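Local structure of putative cobalamin synthesis related protein (Corynebacterium diphtheriae, 2NPN) at residues G11-F17 against I142-V147; R179-M185 against D243-E249; D187-Q193 against A225-K231; E198-W204 against R216-H221. The protein binds S-adenosylmethionine and is probably a methyltransferase of cobalamin biosynthesis, possibly a precorrin-6A synthase (deacetylating). All blocks are in the same frame, centred on the assembly; numbering follows the deposited sequence. Where two conformers were deposited one is given.

Contact 1 of 4, residues G11-F17 against I142-V147; sequences GTGSPEF and ITAVQV. With SAM (S-adenosylmethionine), chain C.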
# COMPACT_ATOMS: atom_id res chain seq x y z
N GLY A 11 0.12 7.01 3.44
CA GLY A 11 1.01 6.36 4.37
C GLY A 11 0.48 5.01 4.85
O GLY A 11 -0.45 4.44 4.31
N THR A 12 1.09 4.54 5.93
CA THR A 12 0.97 3.19 6.39
C THR A 12 0.78 3.22 7.89
O THR A 12 1.68 3.64 8.60
CB THR A 12 2.34 2.43 6.10
OG1 THR A 12 2.71 2.56 4.71
CG2 THR A 12 2.27 1.01 6.45
N GLY A 13 -0.38 2.81 8.38
CA GLY A 13 -0.55 2.58 9.81
C GLY A 13 -0.83 3.75 10.77
O GLY A 13 -1.50 3.51 11.80
N SER A 14 -0.33 4.97 10.47
CA SER A 14 -0.41 6.15 11.37
C SER A 14 -0.65 7.50 10.69
O SER A 14 0.01 7.77 9.69
CB SER A 14 0.91 6.30 12.13
OG SER A 14 0.97 7.59 12.74
N PRO A 15 -1.52 8.37 11.25
CA PRO A 15 -1.70 9.73 10.69
C PRO A 15 -0.42 10.60 10.65
O PRO A 15 -0.38 11.55 9.85
CB PRO A 15 -2.73 10.39 11.61
CG PRO A 15 -3.35 9.30 12.35
CD PRO A 15 -2.39 8.17 12.43
N GLU A 16 0.58 10.25 11.47
CA GLU A 16 1.84 11.03 11.59
C GLU A 16 2.67 10.95 10.31
O GLU A 16 3.52 11.79 10.07
CB GLU A 16 2.70 10.58 12.79
CG GLU A 16 3.43 9.20 12.62
CD GLU A 16 4.19 8.72 13.86
OE1 GLU A 16 4.41 9.52 14.82
OE2 GLU A 16 4.58 7.51 13.84
N PHE A 17 2.42 9.94 9.48
CA PHE A 17 3.20 9.80 8.23
C PHE A 17 2.69 10.67 7.07
O PHE A 17 3.33 10.69 6.01
CB PHE A 17 3.21 8.33 7.76
CG PHE A 17 3.92 7.37 8.71
CD1 PHE A 17 5.23 7.58 9.12
CD2 PHE A 17 3.28 6.21 9.14
CE1 PHE A 17 5.87 6.70 9.99
CE2 PHE A 17 3.90 5.34 10.00
CZ PHE A 17 5.17 5.55 10.45
N ILE A 142 4.40 7.69 2.44
CA ILE A 142 5.32 6.77 3.07
C ILE A 142 4.90 5.32 2.85
O ILE A 142 3.83 4.88 3.29
CB ILE A 142 5.45 7.07 4.58
CG1 ILE A 142 5.97 8.49 4.80
CG2 ILE A 142 6.35 6.08 5.25
CD1 ILE A 142 7.28 8.83 4.15
N THR A 143 5.78 4.54 2.27
CA THR A 143 5.50 3.15 1.95
C THR A 143 5.73 2.20 3.15
O THR A 143 6.43 2.53 4.11
CB THR A 143 6.45 2.65 0.80
OG1 THR A 143 7.79 2.56 1.29
CG2 THR A 143 6.38 3.52 -0.48
N ALA A 144 5.14 1.01 3.09
CA ALA A 144 5.34 0.01 4.13
C ALA A 144 6.84 -0.35 4.26
O ALA A 144 7.36 -0.62 5.34
CB ALA A 144 4.50 -1.24 3.81
N VAL A 145 7.54 -0.37 3.12
CA VAL A 145 9.00 -0.63 3.12
C VAL A 145 9.75 0.39 3.97
O VAL A 145 10.67 0.06 4.74
CB VAL A 145 9.56 -0.59 1.67
CG1 VAL A 145 11.05 -0.88 1.66
CG2 VAL A 145 8.79 -1.57 0.75
N GLN A 146 9.41 1.65 3.80
CA GLN A 146 10.09 2.72 4.57
C GLN A 146 9.76 2.62 6.05
O GLN A 146 10.61 2.93 6.91
CB GLN A 146 9.67 4.07 4.02
CG GLN A 146 10.31 4.40 2.72
CD GLN A 146 9.65 5.63 2.10
OE1 GLN A 146 10.19 6.73 2.17
NE2 GLN A 146 8.49 5.45 1.51
N VAL A 147 8.53 2.22 6.38
CA VAL A 147 8.17 2.03 7.80
C VAL A 147 8.94 0.81 8.37
O VAL A 147 9.42 0.88 9.48
CB VAL A 147 6.66 1.93 8.02
CG1 VAL A 147 6.37 1.82 9.50
CG2 VAL A 147 5.95 3.21 7.45
N SAM C . 1.18 1.17 -1.97
CA SAM C . 1.53 0.40 -0.74
C SAM C . 2.81 0.91 -0.11
O SAM C . 3.23 0.37 0.95
OXT SAM C . 3.39 1.90 -0.62
CB SAM C . 1.65 -1.10 -1.07
CG SAM C . 0.32 -1.76 -1.45
SD SAM C . 0.37 -3.56 -1.73
CE SAM C . -1.36 -3.74 -2.27
C5' SAM C . 0.11 -4.38 -0.11
C4' SAM C . 1.39 -4.94 0.53
O4' SAM C . 2.08 -3.90 1.15
C3' SAM C . 1.17 -5.96 1.65
O3' SAM C . 0.96 -7.26 1.16
C2' SAM C . 2.42 -5.85 2.47
O2' SAM C . 3.50 -6.47 1.79
C1' SAM C . 2.59 -4.34 2.40
N9 SAM C . 1.94 -3.63 3.52
C8 SAM C . 1.01 -2.61 3.38
N7 SAM C . 0.68 -2.13 4.58
C5 SAM C . 1.43 -2.80 5.51
C6 SAM C . 1.55 -2.68 6.88
N6 SAM C . 0.83 -1.77 7.60
N1 SAM C . 2.44 -3.51 7.55
C2 SAM C . 3.23 -4.40 6.84
N3 SAM C . 3.11 -4.51 5.48
C4 SAM C . 2.25 -3.72 4.81
O HOH W 1 2.47 9.37 3.80

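Contact 2 of 4, residues R179-M185 against D243-E249; sequences RRNCVVM and DTYLLRE. With SAM (S-adenosylmethionine), chain C.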
# COMPACT_ATOMS: atom_id res chain seq x y z
N ARG A 179 18.59 -12.01 -4.13
CA ARG A 179 18.18 -12.36 -2.78
C ARG A 179 19.21 -11.96 -1.72
O ARG A 179 18.94 -12.12 -0.51
CB ARG A 179 17.82 -13.82 -2.70
CG ARG A 179 16.50 -14.11 -3.39
CD ARG A 179 16.04 -15.51 -3.09
NE ARG A 179 16.61 -16.44 -4.06
CZ ARG A 179 17.59 -17.30 -3.84
NH1 ARG A 179 18.01 -18.05 -4.85
NH2 ARG A 179 18.16 -17.44 -2.65
N ARG A 180 20.36 -11.43 -2.13
CA ARG A 180 21.34 -10.96 -1.19
C ARG A 180 20.85 -9.74 -0.40
O ARG A 180 21.35 -9.45 0.70
CB ARG A 180 22.65 -10.63 -1.87
CG ARG A 180 23.40 -11.90 -2.32
CD ARG A 180 24.82 -11.55 -2.82
NE ARG A 180 25.65 -10.92 -1.78
CZ ARG A 180 26.28 -11.58 -0.81
NH1 ARG A 180 26.22 -12.90 -0.72
NH2 ARG A 180 27.00 -10.92 0.09
N ASN A 181 19.91 -9.01 -1.01
CA ASN A 181 19.31 -7.82 -0.36
C ASN A 181 17.99 -7.56 -1.04
O ASN A 181 17.93 -6.89 -2.09
CB ASN A 181 20.25 -6.67 -0.50
CG ASN A 181 19.79 -5.47 0.26
OD1 ASN A 181 19.62 -5.58 1.47
ND2 ASN A 181 19.65 -4.32 -0.40
N CYS A 182 16.95 -8.14 -0.49
CA CYS A 182 15.67 -8.01 -1.12
C CYS A 182 14.60 -7.70 -0.10
O CYS A 182 14.74 -7.95 1.08
CB CYS A 182 15.36 -9.26 -1.91
SG CYS A 182 15.16 -10.74 -0.95
N VAL A 183 13.57 -7.04 -0.60
CA VAL A 183 12.37 -6.70 0.17
C VAL A 183 11.20 -7.48 -0.43
O VAL A 183 11.03 -7.50 -1.66
CB VAL A 183 12.07 -5.21 0.10
CG1 VAL A 183 10.73 -4.89 0.83
CG2 VAL A 183 13.24 -4.42 0.69
N VAL A 184 10.40 -8.13 0.40
CA VAL A 184 9.31 -8.97 -0.05
C VAL A 184 7.96 -8.42 0.47
O VAL A 184 7.80 -8.17 1.67
CB VAL A 184 9.46 -10.41 0.37
CG1 VAL A 184 8.37 -11.28 -0.20
CG2 VAL A 184 10.86 -10.94 0.02
N MSE A 185 7.07 -8.19 -0.47
CA MSE A 185 5.72 -7.73 -0.22
C MSE A 185 4.73 -8.75 -0.78
O MSE A 185 5.07 -9.64 -1.55
CB MSE A 185 5.50 -6.34 -0.87
CG MSE A 185 6.53 -5.35 -0.39
SE MSE A 185 6.42 -3.57 -1.22
CE MSE A 185 4.95 -2.91 -0.18
N ASP A 243 2.19 -8.24 5.99
CA ASP A 243 3.57 -8.20 6.44
C ASP A 243 4.48 -7.73 5.30
O ASP A 243 4.16 -7.89 4.10
CB ASP A 243 4.09 -9.53 7.04
CG ASP A 243 4.10 -10.73 6.02
OD1 ASP A 243 3.40 -10.68 4.98
OD2 ASP A 243 4.77 -11.78 6.29
N THR A 244 5.64 -7.21 5.70
CA THR A 244 6.70 -6.85 4.74
C THR A 244 7.98 -7.29 5.43
O THR A 244 8.10 -7.22 6.66
CB THR A 244 6.71 -5.31 4.46
OG1 THR A 244 5.46 -4.86 3.92
CG2 THR A 244 7.80 -4.89 3.44
N TYR A 245 8.95 -7.77 4.65
CA TYR A 245 10.21 -8.20 5.26
C TYR A 245 11.37 -7.93 4.31
O TYR A 245 11.18 -7.82 3.11
CB TYR A 245 10.15 -9.63 5.75
CG TYR A 245 9.75 -10.69 4.72
CD1 TYR A 245 10.72 -11.46 4.07
CD2 TYR A 245 8.41 -11.02 4.48
CE1 TYR A 245 10.37 -12.47 3.14
CE2 TYR A 245 8.08 -12.02 3.59
CZ TYR A 245 9.07 -12.76 2.93
OH TYR A 245 8.69 -13.81 2.07
N LEU A 246 12.57 -7.87 4.89
CA LEU A 246 13.80 -7.65 4.15
C LEU A 246 14.71 -8.83 4.46
O LEU A 246 14.85 -9.18 5.63
CB LEU A 246 14.47 -6.33 4.56
CG LEU A 246 15.66 -5.91 3.70
CD1 LEU A 246 15.77 -4.32 3.72
CD2 LEU A 246 16.92 -6.59 4.11
N LEU A 247 15.21 -9.50 3.44
CA LEU A 247 16.18 -10.61 3.57
C LEU A 247 17.51 -10.08 3.08
O LEU A 247 17.62 -9.40 2.07
CB LEU A 247 15.76 -11.77 2.67
CG LEU A 247 14.42 -12.44 2.99
CD1 LEU A 247 14.14 -13.63 1.97
CD2 LEU A 247 14.34 -12.89 4.38
N ARG A 248 18.54 -10.40 3.84
CA ARG A 248 19.90 -9.98 3.53
C ARG A 248 20.83 -11.14 3.80
O ARG A 248 20.79 -11.72 4.89
CB ARG A 248 20.30 -8.75 4.33
CG ARG A 248 21.63 -8.16 3.97
CD ARG A 248 21.84 -6.78 4.58
NE ARG A 248 20.95 -5.78 3.97
CZ ARG A 248 20.55 -4.62 4.51
NH1 ARG A 248 20.98 -4.22 5.72
NH2 ARG A 248 19.71 -3.85 3.86
N GLU A 249 21.72 -11.39 2.86
CA GLU A 249 22.71 -12.47 2.99
C GLU A 249 23.91 -11.88 3.72
O GLU A 249 24.71 -11.14 3.15
CB GLU A 249 23.11 -13.04 1.63
CG GLU A 249 23.75 -14.37 1.73
CD GLU A 249 22.73 -15.47 2.09
OE1 GLU A 249 21.53 -15.18 2.32
OE2 GLU A 249 23.15 -16.62 2.08
N SAM C . 1.18 1.17 -1.97
CA SAM C . 1.53 0.40 -0.74
C SAM C . 2.81 0.91 -0.11
O SAM C . 3.23 0.37 0.95
OXT SAM C . 3.39 1.90 -0.62
CB SAM C . 1.65 -1.10 -1.07
CG SAM C . 0.32 -1.76 -1.45
SD SAM C . 0.37 -3.56 -1.73
CE SAM C . -1.36 -3.74 -2.27
C5' SAM C . 0.11 -4.38 -0.11
C4' SAM C . 1.39 -4.94 0.53
O4' SAM C . 2.08 -3.90 1.15
C3' SAM C . 1.17 -5.96 1.65
O3' SAM C . 0.96 -7.26 1.16
C2' SAM C . 2.42 -5.85 2.47
O2' SAM C . 3.50 -6.47 1.79
C1' SAM C . 2.59 -4.34 2.40
N9 SAM C . 1.94 -3.63 3.52
C8 SAM C . 1.01 -2.61 3.38
N7 SAM C . 0.68 -2.13 4.58
C5 SAM C . 1.43 -2.80 5.51
C6 SAM C . 1.55 -2.68 6.88
N6 SAM C . 0.83 -1.77 7.60
N1 SAM C . 2.44 -3.51 7.55
C2 SAM C . 3.23 -4.40 6.84
N3 SAM C . 3.11 -4.51 5.48
C4 SAM C . 2.25 -3.72 4.81
O HOH W 2 19.82 -14.45 0.44
O HOH W 3 5.25 -9.88 2.24

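Contact 3 of 4, residues D187-Q193 against A225-K231; sequences DGKTAWQ and AQVAELK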
# COMPACT_ATOMS: atom_id res chain seq x y z
N ASP A 187 3.27 -11.30 0.34
CA ASP A 187 3.50 -12.73 0.62
C ASP A 187 2.37 -13.24 1.48
O ASP A 187 2.28 -12.88 2.65
CB ASP A 187 4.83 -12.98 1.37
CG ASP A 187 5.17 -14.46 1.53
OD1 ASP A 187 4.42 -15.35 1.02
OD2 ASP A 187 6.21 -14.73 2.16
N GLY A 188 1.50 -14.05 0.89
CA GLY A 188 0.39 -14.67 1.63
C GLY A 188 0.79 -15.92 2.38
O GLY A 188 -0.05 -16.50 3.07
N LYS A 189 2.02 -16.37 2.17
CA LYS A 189 2.50 -17.61 2.72
C LYS A 189 3.72 -17.21 3.54
O LYS A 189 3.71 -16.14 4.19
CB LYS A 189 2.84 -18.63 1.62
CG LYS A 189 1.68 -18.96 0.68
CD LYS A 189 2.16 -19.94 -0.41
CE LYS A 189 1.05 -20.45 -1.31
NZ LYS A 189 1.56 -21.28 -2.44
N THR A 190 4.83 -17.97 3.44
CA THR A 190 6.00 -17.81 4.35
C THR A 190 7.27 -18.08 3.52
O THR A 190 8.07 -18.97 3.80
CB THR A 190 6.00 -18.72 5.64
OG1 THR A 190 6.05 -20.10 5.25
CG2 THR A 190 4.76 -18.42 6.55
N ALA A 191 7.46 -17.27 2.49
CA ALA A 191 8.42 -17.58 1.43
C ALA A 191 9.88 -17.54 1.89
O ALA A 191 10.75 -18.15 1.25
CB ALA A 191 8.15 -16.69 0.17
N TRP A 192 10.16 -16.85 3.00
CA TRP A 192 11.49 -16.86 3.60
C TRP A 192 11.97 -18.29 3.90
O TRP A 192 13.17 -18.56 3.87
CB TRP A 192 11.56 -16.02 4.87
CG TRP A 192 10.60 -16.39 5.99
CD1 TRP A 192 10.82 -17.32 6.96
CD2 TRP A 192 9.32 -15.83 6.25
NE1 TRP A 192 9.76 -17.35 7.81
CE2 TRP A 192 8.83 -16.44 7.41
CE3 TRP A 192 8.56 -14.85 5.63
CZ2 TRP A 192 7.59 -16.11 7.95
CZ3 TRP A 192 7.35 -14.51 6.17
CH2 TRP A 192 6.87 -15.15 7.32
N GLN A 193 11.05 -19.17 4.25
CA GLN A 193 11.47 -20.52 4.63
C GLN A 193 12.06 -21.27 3.44
O GLN A 193 12.92 -22.17 3.61
CB GLN A 193 10.26 -21.26 5.22
CG GLN A 193 9.80 -20.74 6.59
CD GLN A 193 10.80 -21.07 7.71
OE1 GLN A 193 11.87 -20.49 7.77
NE2 GLN A 193 10.46 -22.05 8.57
N ALA A 225 10.80 -20.41 11.44
CA ALA A 225 9.63 -21.21 11.81
C ALA A 225 8.77 -20.47 12.84
O ALA A 225 7.53 -20.53 12.76
CB ALA A 225 10.04 -22.55 12.35
N GLN A 226 9.42 -19.79 13.79
CA GLN A 226 8.71 -19.00 14.80
C GLN A 226 7.89 -17.89 14.14
O GLN A 226 6.74 -17.62 14.52
CB GLN A 226 9.68 -18.38 15.83
CG GLN A 226 10.42 -19.38 16.71
CD GLN A 226 11.58 -18.78 17.52
OE1 GLN A 226 12.07 -19.40 18.47
NE2 GLN A 226 12.02 -17.57 17.17
N VAL A 227 8.46 -17.20 13.15
CA VAL A 227 7.71 -16.11 12.53
C VAL A 227 6.55 -16.69 11.68
O VAL A 227 5.45 -16.09 11.59
CB VAL A 227 8.64 -15.15 11.72
CG1 VAL A 227 7.82 -14.11 11.04
CG2 VAL A 227 9.65 -14.49 12.68
N ALA A 228 6.77 -17.86 11.09
CA ALA A 228 5.71 -18.54 10.32
C ALA A 228 4.54 -18.82 11.26
O ALA A 228 3.39 -18.56 10.89
CB ALA A 228 6.24 -19.80 9.64
N GLU A 229 4.83 -19.28 12.48
CA GLU A 229 3.80 -19.62 13.47
C GLU A 229 3.08 -18.34 13.88
O GLU A 229 1.84 -18.30 13.96
CB GLU A 229 4.40 -20.31 14.71
CG GLU A 229 5.13 -21.64 14.49
CD GLU A 229 6.22 -21.90 15.56
OE1 GLU A 229 6.21 -21.19 16.61
OE2 GLU A 229 7.08 -22.81 15.38
N LEU A 230 3.86 -17.28 14.15
CA LEU A 230 3.34 -16.00 14.58
C LEU A 230 2.39 -15.46 13.51
O LEU A 230 1.30 -14.95 13.80
CB LEU A 230 4.50 -15.01 14.81
CG LEU A 230 4.09 -13.60 15.19
CD1 LEU A 230 3.33 -13.51 16.54
CD2 LEU A 230 5.36 -12.79 15.23
N LYS A 231 2.80 -15.54 12.25
CA LYS A 231 2.00 -14.94 11.16
C LYS A 231 0.62 -15.62 11.09
O LYS A 231 -0.42 -14.96 10.96
CB LYS A 231 2.79 -15.04 9.85
CG LYS A 231 2.07 -14.47 8.61
CD LYS A 231 2.93 -14.49 7.41
CE LYS A 231 2.28 -13.87 6.19
NZ LYS A 231 3.27 -13.72 5.12

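Contact 4 of 4, residues E198-W204 against R216-H221; sequences EHTYMWW and RKGYVH. With MG (magnesium ion), chain B.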
# COMPACT_ATOMS: atom_id res chain seq x y z
N GLU A 198 22.07 -20.57 5.71
CA GLU A 198 22.48 -20.31 7.09
C GLU A 198 22.81 -18.83 7.33
O GLU A 198 22.75 -18.39 8.48
CB GLU A 198 23.65 -21.21 7.56
CG GLU A 198 24.99 -20.90 7.02
CD GLU A 198 26.15 -21.78 7.59
OE1 GLU A 198 26.11 -22.33 8.73
OE2 GLU A 198 27.13 -21.97 6.84
N HIS A 199 23.14 -18.09 6.27
CA HIS A 199 23.57 -16.68 6.40
C HIS A 199 22.44 -15.67 6.20
O HIS A 199 22.66 -14.45 6.37
CB HIS A 199 24.65 -16.40 5.40
CG HIS A 199 25.87 -17.23 5.63
ND1 HIS A 199 26.57 -17.22 6.82
CD2 HIS A 199 26.48 -18.13 4.84
CE1 HIS A 199 27.60 -18.05 6.73
NE2 HIS A 199 27.55 -18.64 5.54
N THR A 200 21.24 -16.15 5.83
CA THR A 200 20.14 -15.23 5.51
C THR A 200 19.57 -14.63 6.78
O THR A 200 19.12 -15.38 7.68
CB THR A 200 19.03 -15.98 4.77
OG1 THR A 200 19.60 -16.73 3.69
CG2 THR A 200 17.95 -14.96 4.30
N TYR A 201 19.57 -13.30 6.84
CA TYR A 201 19.03 -12.57 7.99
C TYR A 201 17.70 -11.95 7.53
O TYR A 201 17.60 -11.55 6.38
CB TYR A 201 19.97 -11.45 8.41
CG TYR A 201 19.73 -10.99 9.82
CD1 TYR A 201 20.36 -11.62 10.89
CD2 TYR A 201 18.92 -9.92 10.10
CE1 TYR A 201 20.13 -11.22 12.18
CE2 TYR A 201 18.70 -9.50 11.40
CZ TYR A 201 19.31 -10.15 12.44
OH TYR A 201 19.15 -9.80 13.79
N MSE A 202 16.73 -11.86 8.44
CA MSE A 202 15.44 -11.25 8.11
C MSE A 202 15.04 -10.19 9.14
O MSE A 202 15.19 -10.39 10.37
CB MSE A 202 14.33 -12.32 8.03
CG MSE A 202 12.97 -11.72 7.71
SE MSE A 202 11.57 -13.07 7.34
CE MSE A 202 11.63 -14.08 9.00
N TRP A 203 14.55 -9.05 8.62
CA TRP A 203 13.79 -8.10 9.38
C TRP A 203 12.35 -8.11 8.89
O TRP A 203 12.10 -7.90 7.72
CB TRP A 203 14.35 -6.71 9.23
CG TRP A 203 15.75 -6.52 9.78
CD1 TRP A 203 16.10 -6.06 11.01
CD2 TRP A 203 16.97 -6.72 9.06
NE1 TRP A 203 17.48 -5.98 11.11
CE2 TRP A 203 18.03 -6.36 9.92
CE3 TRP A 203 17.27 -7.17 7.76
CZ2 TRP A 203 19.37 -6.41 9.51
CZ3 TRP A 203 18.61 -7.21 7.37
CH2 TRP A 203 19.63 -6.84 8.24
N TRP A 204 11.42 -8.39 9.81
CA TRP A 204 10.02 -8.64 9.48
C TRP A 204 9.13 -7.70 10.26
O TRP A 204 9.43 -7.30 11.40
CB TRP A 204 9.70 -10.11 9.75
CG TRP A 204 8.35 -10.58 9.48
CD1 TRP A 204 7.90 -11.16 8.33
CD2 TRP A 204 7.23 -10.59 10.40
NE1 TRP A 204 6.58 -11.51 8.46
CE2 TRP A 204 6.14 -11.17 9.71
CE3 TRP A 204 7.04 -10.15 11.72
CZ2 TRP A 204 4.90 -11.38 10.33
CZ3 TRP A 204 5.80 -10.32 12.30
CH2 TRP A 204 4.75 -10.94 11.61
N ARG A 216 9.83 -8.53 14.16
CA ARG A 216 10.75 -9.63 14.48
C ARG A 216 11.98 -9.49 13.60
O ARG A 216 11.89 -9.02 12.48
CB ARG A 216 10.13 -11.01 14.21
CG ARG A 216 8.92 -11.35 15.07
CD ARG A 216 9.34 -11.49 16.52
NE ARG A 216 8.25 -12.01 17.35
CZ ARG A 216 7.35 -11.27 17.98
NH1 ARG A 216 7.42 -9.95 17.97
NH2 ARG A 216 6.40 -11.87 18.70
N LYS A 217 13.12 -9.90 14.14
CA LYS A 217 14.34 -9.98 13.38
C LYS A 217 15.28 -11.09 13.86
O LYS A 217 15.27 -11.47 15.03
CB LYS A 217 15.10 -8.66 13.40
CG LYS A 217 15.71 -8.31 14.74
CD LYS A 217 16.55 -7.04 14.65
CE LYS A 217 17.21 -6.69 15.95
NZ LYS A 217 16.14 -6.41 16.94
N GLY A 218 16.09 -11.56 12.94
CA GLY A 218 17.05 -12.58 13.23
C GLY A 218 17.40 -13.44 12.04
O GLY A 218 16.84 -13.28 10.96
N TYR A 219 18.34 -14.36 12.23
CA TYR A 219 18.63 -15.29 11.15
C TYR A 219 17.43 -16.16 10.86
O TYR A 219 16.79 -16.67 11.79
CB TYR A 219 19.86 -16.16 11.47
CG TYR A 219 21.14 -15.39 11.31
CD1 TYR A 219 21.76 -15.29 10.06
CD2 TYR A 219 21.72 -14.69 12.39
CE1 TYR A 219 22.91 -14.55 9.88
CE2 TYR A 219 22.88 -13.95 12.23
CZ TYR A 219 23.47 -13.87 10.99
OH TYR A 219 24.61 -13.13 10.79
N VAL A 220 17.17 -16.43 9.59
CA VAL A 220 16.02 -17.28 9.25
C VAL A 220 16.18 -18.70 9.87
O VAL A 220 15.17 -19.29 10.31
CB VAL A 220 15.73 -17.31 7.71
CG1 VAL A 220 14.60 -18.34 7.39
CG2 VAL A 220 15.41 -15.89 7.19
N HIS A 221 17.46 -19.13 9.94
CA HIS A 221 17.91 -20.39 10.61
C HIS A 221 17.26 -20.51 11.98
O HIS A 221 16.67 -21.57 12.33
CB HIS A 221 19.48 -20.68 10.59
CG HIS A 221 20.39 -19.75 11.39
ND1 HIS A 221 21.48 -19.12 10.81
CD2 HIS A 221 20.51 -19.50 12.72
CE1 HIS A 221 22.14 -18.42 11.71
NE2 HIS A 221 21.59 -18.65 12.89
MG MG B . 26.15 -13.51 9.21
O HOH W 4 19.52 -18.06 8.33

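Contact 1 of 4, residues G11-F17 against I142-V147
Thr12 is the side chain to look at first. Its m rotamer (chi1 -54°) swings the hydroxyl across to the other segment, where Thr12 OG1 donates a hydrogen bond to Ile142 O at 2.9 Å, while Thr12 CG2 lies 4.1 Å from Ala144 CB and 3.3 Å from N6 of the S-adenosylmethionine. Gly11 runs close beside the same carbonyl, with Gly11 CA 3.4 Å from Ile142 O in a CA-H...O contact; its positive phi favours glycine, and a CB here would crowd Phe17. Phe17, also m, lays one ring face under Val147 CG2, 4.1 Å from the ring centroid, a CH-pi contact. Ile142 (m, m) sets CG1 4.1 Å from Phe17 CB, and water 1 joins Phe17 O to Ile142 N. Thr143 takes the p rotamer, which turns OG1 back to accept from Gln146 N at 3.1 Å as the N-cap. The first turn so capped offers Ala144 N to the ligand carboxylate, 2.9 Å from SAM O. The loop following strand 3-9 thus packs on the start of helix 144-152, whose Val145 reaches over to Val183 and Met185 of strand 181-185 in the second sheet.

Contact 2 of 4, residues R179-M185 against D243-E249
Strands 181-185 and 243-249 run antiparallel, their axes 4.7 Å apart at 159°. On the face carrying Cys182 and Val184, Val184 is seated over the flat of the Tyr245 ring, with Val184 CB 3.7 Å from the ring centroid, a CH-pi contact; next along, Cys182 SG fits against Leu247 CB at 3.8 Å. On the other face Val183 CG1 meets Thr244 CG2 and Val183 CG2 meets Leu246 CD1, both at 3.9 Å, and helix 144-152 covers this patch. Farther on, the Arg248 guanidinium grips Asn181 edge-on: Arg248 NE and NH2 donate to Asn181 OD1 at 2.8 and 3.0 Å. Backbone bonds pair Cys182 with Leu247 and Val184 with Tyr245 in both directions. At the ligand end, Thr244 OG1 donates to SAM N3 (2.8 Å) and SAM O2' to Asp243 O (2.8 Å). This is the centre of the mixed C-terminal sheet of the tetrapyrrole methylase fold, its strand ends forming one wall of the S-adenosylmethionine pocket.

Contact 3 of 4, residues D187-Q193 against A225-K231
A lysine ammonium tucked under a turn of backbone is the oddity here. Lys231, fully extended with all four chi angles t, reaches from helix 220-238 so that Lys231 NZ donates to Asp187 O at 2.8 Å and to Lys189 O at 2.6 Å. The turn that presents these carbonyls is held by Asp187 itself: Asp187 OD1 accepts from Lys189 N at 2.9 Å, an Asx turn, and Asp187 OD2 accepts from Ala191 N at 2.9 Å. Asp187 OD2 stands 4.3 Å from Lys231 NZ, too far for a salt bridge; it pairs with Tyr245 OH instead. Beyond the turn the packing is apolar. Trp192 puts CZ2 3.7 Å from Val227 CG1 and points its ring edge at the helix, with Trp192 CH2 4.0 Å from Lys231 CD, while Thr190 CG2 touches Ala228 CB at 3.7 Å. The indole NE1 bonds to Gly224 O, and the ring meets Tyr245 edge-to-face. Since Lys231 NZ also forms a salt bridge with Asp243, whose backbone carbonyl accepts from the S-adenosylmethionine ribose, this one buried charge couples the turn, the helix and a ligand-binding strand by two carbonyl bonds and an ion pair.

Contact 4 of 4, residues E198-W204 against R216-H221
The two segments run antiparallel, their end-to-end directions 164° apart, and pair through the backbone. Met202 and Gly218 bond both ways (Met202 N to Gly218 O 2.9 Å, Gly218 N to Met202 O 3.0 Å), as do Trp204 and Arg216, and the chain turns its corner at Gly218 itself. Its phi/psi of 152/177° calls for glycine, since a CB would jam against the carbonyl O of Lys217. Pairing then carries on into the helix start, with Val220 N donating to Thr200 O at 2.9 Å. Among side chains, Tyr201 lies over the bare Gly218, whose CA sits 3.8 Å from the Tyr201 ring centroid, and turns its edge to the face of Tyr219 in a T-shaped pair, centroids 4.9 Å apart. On the other face Met202 CB packs on Val220 CG2 at 3.8 Å. His221 ND1 ties down Glu198 O at 2.8 Å, and Tyr219 OH binds the magnesium ion at 2.2 Å, alongside Leu250 O. The arrangement is an antiparallel beta hairpin at the margin of the mixed sheet, leading into helix 220-238 with Tyr219 as N-cap and metal ligand.

From the N terminus, the first loop to close is contact 1, where the turn after strand 3-9 meets residues 142-147 once the parallel sheet is complete. Contact 2 opens later and spans 179-185 to 243-249; within that span lies contact 3, and within contact 3 lies contact 4, so the last three enclose one another without crossing. Contacts 2 and 4 share the mixed sheet, where strands 243-249 and 200-206 are neighbours; contact 3 holds helix 220-238 against the 187-193 turn, and the Lys231-Asp243 salt bridge links it to contact 2. Contacts 1 and 2 touch at Val145 and Met185 and both reach the S-adenosylmethionine, which therefore lies where the two halves of the chain meet.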